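Long-range contacts in superoxide dismutase (Leishmania major, PDB 4F2N), which catalyses, as an iron-dependent enzyme, the dismutation of superoxide radicals to molecular oxygen and hydrogen peroxide: residues 103-107 and 175-180; 140-145 and 213-218. All coordinates share one frame; numbering follows the deposited sequence.

Two contacts from one small enzyme illustrate how the same chain can be tied together close to its metal and far from it. Contact 1 joins the alpha-hairpin domain to the C-terminal domain and is buried near the active site: the side chain of Gln-104 comes to about 5 Å from the iron ion, which is bound by His-58, His-108, Asp-191 and His-195. Contact 2 lies wholly within the C-terminal domain, and the side chain of Phe-144, on contact 2, is about 13 Å from the iron ion. The two centres are 19 Å apart and the nearest atoms about 10 Å, without touching. Along the chain their segments alternate, 103-107, 140-145, 175-180 and 213-218.

Contact 1 of 2, residues 103-107 and 175-180; sequences AQHFN and NAGCPL
The carboxamide of Asn-107 reaches from helix 96-113 to the loop 175-180 and donates through ND2 to the backbone O of Ala-176, at 3.2 Å. This bond is somewhat bent, with an N-H...O angle of 149°, and the donor sits above the carbonyl plane, not on a lone pair. A second bond from ND2 runs back within the helix to Gln-104 OE1, again 3.2 Å, and here the donor lies in the carbonyl plane. Both acceptors lie close to the amide plane of Asn-107, which holds that group against rotation.

Gln-104 is bent at chi2 (-68°), turning its amide alongside Ala-176, with OE1 3.6 Å from Ala-176 CA. Its OE1 also accepts from Trp-156 NE1, and its NE2 is hydrogen-bonded to Tyr-66 OH. This is the glutamine position of the second coordination shell in iron superoxide dismutases, where such an amide is generally thought to tune the metal site; here it is supplied by the alpha-hairpin domain, while the facing loop belongs to the C-terminal domain. Phe-152 of the second subunit packs on Gln-104, Asn-175 and Ala-176, bringing the dimer interface up to this end of the contact.

Away from the amides the contact turns apolar. Leu-180 and Phe-106 point at each other, and CD2 of the leucine lies over one ring face, nearer its edge than its centre, 3.5 Å from CZ of Phe-106. Cys-178 has SG anti to its own backbone N (chi1 -176°), directing the sulfur into the angle between two side chains: it meets the Phe-106 ring obliquely, 4.6 Å from the centroid, and lies 3.6 Å from Asn-107 OD1. CB of Ala-103 lies 3.2 Å from Ala-176 O and 3.9 Å from Ala-176 CB.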
# COMPACT_ATOMS: atom_id res chain seq x y z
N ALA B 103 7.33 6.39 12.40
CA ALA B 103 6.02 6.95 11.99
C ALA B 103 4.94 5.87 12.01
O ALA B 103 3.87 6.12 12.54
CB ALA B 103 6.10 7.62 10.62
N GLN B 104 5.19 4.68 11.45
CA GLN B 104 4.17 3.62 11.52
C GLN B 104 3.83 3.22 12.96
O GLN B 104 2.67 2.91 13.27
CB GLN B 104 4.56 2.38 10.69
CG GLN B 104 4.44 2.61 9.18
CD GLN B 104 2.97 2.77 8.72
OE1 GLN B 104 2.37 3.85 8.88
NE2 GLN B 104 2.40 1.71 8.16
N HIS B 105 4.83 3.21 13.85
CA HIS B 105 4.57 2.91 15.26
C HIS B 105 3.63 3.95 15.85
O HIS B 105 2.61 3.62 16.46
CB HIS B 105 5.87 2.76 16.08
CG HIS B 105 5.65 2.58 17.57
ND1 HIS B 105 4.63 1.84 18.08
CD2 HIS B 105 6.38 3.06 18.67
CE1 HIS B 105 4.71 1.83 19.42
NE2 HIS B 105 5.76 2.60 19.79
N PHE B 106 3.96 5.21 15.62
CA PHE B 106 3.12 6.30 16.09
C PHE B 106 1.72 6.20 15.45
O PHE B 106 0.70 6.31 16.16
CB PHE B 106 3.77 7.66 15.77
CG PHE B 106 2.83 8.83 15.99
CD1 PHE B 106 2.76 9.45 17.24
CD2 PHE B 106 1.98 9.28 14.97
CE1 PHE B 106 1.85 10.50 17.47
CE2 PHE B 106 1.08 10.32 15.18
CZ PHE B 106 1.02 10.93 16.44
N ASN B 107 1.68 6.01 14.13
CA ASN B 107 0.39 6.05 13.42
C ASN B 107 -0.55 4.98 13.96
O ASN B 107 -1.72 5.27 14.21
CB ASN B 107 0.55 5.87 11.90
CG ASN B 107 1.29 7.02 11.26
OD1 ASN B 107 1.36 8.13 11.82
ND2 ASN B 107 1.85 6.77 10.09
N ASN B 175 1.65 6.00 2.70
CA ASN B 175 2.61 5.09 3.37
C ASN B 175 2.75 5.41 4.87
O ASN B 175 1.78 5.24 5.59
CB ASN B 175 3.96 5.03 2.64
CG ASN B 175 3.82 4.36 1.26
OD1 ASN B 175 2.79 3.74 0.99
ND2 ASN B 175 4.85 4.49 0.39
N ALA B 176 3.93 5.86 5.31
CA ALA B 176 4.13 6.18 6.73
C ALA B 176 3.91 7.66 7.04
O ALA B 176 4.10 8.08 8.18
CB ALA B 176 5.51 5.73 7.22
N GLY B 177 3.53 8.44 6.04
CA GLY B 177 3.35 9.88 6.24
C GLY B 177 2.45 10.26 7.37
O GLY B 177 1.43 9.62 7.63
N CYS B 178 2.81 11.35 8.03
CA CYS B 178 2.21 11.73 9.28
C CYS B 178 2.09 13.27 9.29
O CYS B 178 3.09 13.96 9.07
CB CYS B 178 3.24 11.27 10.31
SG CYS B 178 2.77 11.47 11.99
N PRO B 179 0.88 13.82 9.50
CA PRO B 179 0.72 15.29 9.37
C PRO B 179 1.51 16.12 10.39
O PRO B 179 1.68 17.31 10.23
CB PRO B 179 -0.77 15.49 9.63
CG PRO B 179 -1.39 14.16 9.29
CD PRO B 179 -0.40 13.17 9.83
N LEU B 180 2.00 15.49 11.44
CA LEU B 180 2.72 16.26 12.42
C LEU B 180 4.08 16.71 11.86
O LEU B 180 4.67 17.63 12.40
CB LEU B 180 2.82 15.49 13.75
CG LEU B 180 3.56 14.17 13.67
CD1 LEU B 180 5.03 14.51 13.79
CD2 LEU B 180 3.14 13.26 14.82

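Contact 2 of 2, residues 140-145 and 213-218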
# COMPACT_ATOMS: atom_id res chain seq x y z
N PHE B 140 -18.89 16.23 7.25
CA PHE B 140 -17.53 15.81 7.56
C PHE B 140 -17.31 14.32 7.26
O PHE B 140 -16.34 13.96 6.59
CB PHE B 140 -17.14 16.12 9.01
CG PHE B 140 -16.02 15.25 9.52
CD1 PHE B 140 -14.72 15.46 9.09
CD2 PHE B 140 -16.28 14.20 10.39
CE1 PHE B 140 -13.69 14.66 9.53
CE2 PHE B 140 -15.25 13.37 10.82
CZ PHE B 140 -13.95 13.60 10.39
N MET B 141 -18.20 13.45 7.75
CA MET B 141 -18.02 12.01 7.50
C MET B 141 -17.95 11.66 6.00
O MET B 141 -17.11 10.86 5.59
CB MET B 141 -19.16 11.22 8.18
CG MET B 141 -19.00 11.18 9.69
SD MET B 141 -20.37 10.33 10.50
CE MET B 141 -19.63 10.08 12.11
N VAL B 142 -18.87 12.23 5.20
CA VAL B 142 -18.88 12.02 3.76
C VAL B 142 -17.53 12.44 3.14
O VAL B 142 -16.91 11.67 2.40
CB VAL B 142 -20.08 12.74 3.08
CG1 VAL B 142 -19.90 12.84 1.58
CG2 VAL B 142 -21.38 12.00 3.41
N SER B 143 -17.07 13.64 3.49
CA SER B 143 -15.77 14.15 3.02
C SER B 143 -14.60 13.27 3.45
O SER B 143 -13.63 13.06 2.67
CB SER B 143 -15.53 15.58 3.54
OG SER B 143 -16.55 16.44 3.05
N PHE B 144 -14.68 12.78 4.68
CA PHE B 144 -13.57 11.98 5.26
C PHE B 144 -13.52 10.64 4.55
O PHE B 144 -12.47 10.20 4.14
CB PHE B 144 -13.72 11.83 6.79
CG PHE B 144 -12.58 11.06 7.45
CD1 PHE B 144 -11.53 11.74 8.08
CD2 PHE B 144 -12.58 9.65 7.47
CE1 PHE B 144 -10.46 11.02 8.69
CE2 PHE B 144 -11.53 8.94 8.09
CZ PHE B 144 -10.48 9.63 8.71
N GLN B 145 -14.67 9.98 4.40
CA GLN B 145 -14.72 8.71 3.67
C GLN B 145 -14.20 8.82 2.25
O GLN B 145 -13.52 7.91 1.77
CB GLN B 145 -16.15 8.19 3.61
CG GLN B 145 -16.64 7.67 4.95
CD GLN B 145 -18.15 7.57 4.99
OE1 GLN B 145 -18.76 7.85 6.01
NE2 GLN B 145 -18.76 7.23 3.87
N TRP B 213 -17.05 4.30 11.61
CA TRP B 213 -17.61 5.27 12.54
C TRP B 213 -18.21 4.61 13.76
O TRP B 213 -18.20 5.19 14.83
CB TRP B 213 -18.65 6.17 11.87
CG TRP B 213 -18.13 6.92 10.67
CD1 TRP B 213 -18.58 6.87 9.36
CD2 TRP B 213 -17.00 7.88 10.65
NE1 TRP B 213 -17.83 7.69 8.54
CE2 TRP B 213 -16.89 8.35 9.26
CE3 TRP B 213 -16.14 8.40 11.61
CZ2 TRP B 213 -15.91 9.26 8.86
CZ3 TRP B 213 -15.15 9.33 11.19
CH2 TRP B 213 -15.06 9.75 9.86
N GLN B 214 -18.74 3.39 13.59
CA GLN B 214 -19.38 2.66 14.69
C GLN B 214 -18.42 2.29 15.81
O GLN B 214 -18.85 1.97 16.90
CB GLN B 214 -20.09 1.40 14.18
CG GLN B 214 -21.12 1.69 13.11
CD GLN B 214 -21.65 0.43 12.47
OE1 GLN B 214 -21.90 -0.55 13.16
NE2 GLN B 214 -21.81 0.44 11.15
N ILE B 215 -17.11 2.34 15.55
CA ILE B 215 -16.15 2.00 16.61
C ILE B 215 -15.19 3.16 16.97
O ILE B 215 -14.21 2.94 17.68
CB ILE B 215 -15.32 0.72 16.31
CG1 ILE B 215 -14.54 0.86 14.98
CG2 ILE B 215 -16.18 -0.53 16.36
CD1 ILE B 215 -13.45 -0.19 14.83
N VAL B 216 -15.51 4.37 16.55
CA VAL B 216 -14.63 5.52 16.89
C VAL B 216 -14.86 5.94 18.35
O VAL B 216 -16.00 6.12 18.79
CB VAL B 216 -14.82 6.71 15.96
CG1 VAL B 216 -13.95 7.89 16.43
CG2 VAL B 216 -14.44 6.31 14.54
N ASP B 217 -13.76 6.05 19.09
CA ASP B 217 -13.80 6.58 20.44
C ASP B 217 -13.82 8.10 20.36
O ASP B 217 -12.76 8.75 20.33
CB ASP B 217 -12.59 6.07 21.26
CG ASP B 217 -12.63 6.53 22.72
OD1 ASP B 217 -13.43 7.43 23.05
OD2 ASP B 217 -11.86 6.01 23.53
N TRP B 218 -15.02 8.67 20.34
CA TRP B 218 -15.13 10.12 20.15
C TRP B 218 -14.71 10.91 21.38
O TRP B 218 -14.39 12.10 21.29
CB TRP B 218 -16.54 10.52 19.71
CG TRP B 218 -16.90 10.13 18.30
CD1 TRP B 218 -17.91 9.24 17.89
CD2 TRP B 218 -16.29 10.63 17.06
NE1 TRP B 218 -17.96 9.17 16.51
CE2 TRP B 218 -17.01 9.98 15.96
CE3 TRP B 218 -15.27 11.53 16.76
CZ2 TRP B 218 -16.69 10.23 14.63
CZ3 TRP B 218 -14.96 11.77 15.41
CH2 TRP B 218 -15.65 11.13 14.37
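Trp-213 pushes its indole against helix 137-149, and Met-141 lies across one face of it, running antiparallel to it. With CG anti to the carbonyl carbon (chi1 -73°) and the rest of the chain extended, the methionine sets CG over the six-membered ring and SD almost squarely over the five-membered one, 4.0 Å from its centroid. The buried, close-packed side is aromatic. The benzo edge of Trp-213 points toward the face of Phe-144 in an offset edge-to-face pair, planes at 61°, with CH2 of the tryptophan 3.4 Å from CD2 of the phenylalanine. Phe-140 adds an oblique contact, its CE2 3.7 Å from the same CH2. Ile-170 of strand 168-174 packs on both phenylalanines. Trp-218, though buried, only grazes this helix, its CZ2 3.9 Å from Met-141 CE.

Met-141, Gln-145 and Trp-213 itself are partly exposed. On Gln-145's side the contact is one hydrogen bond, Trp-213 NE1 to Gln-145 OE1 at 2.7 Å, the donor tilted 21° from the carbonyl plane. Phe-140, Phe-144 and Trp-213 thus form an aromatic cluster, with a Met-aromatic contact from Met-141, joining helix 137-149 to the turn before helix 218-229 within the C-terminal domain of an iron/manganese superoxide dismutase.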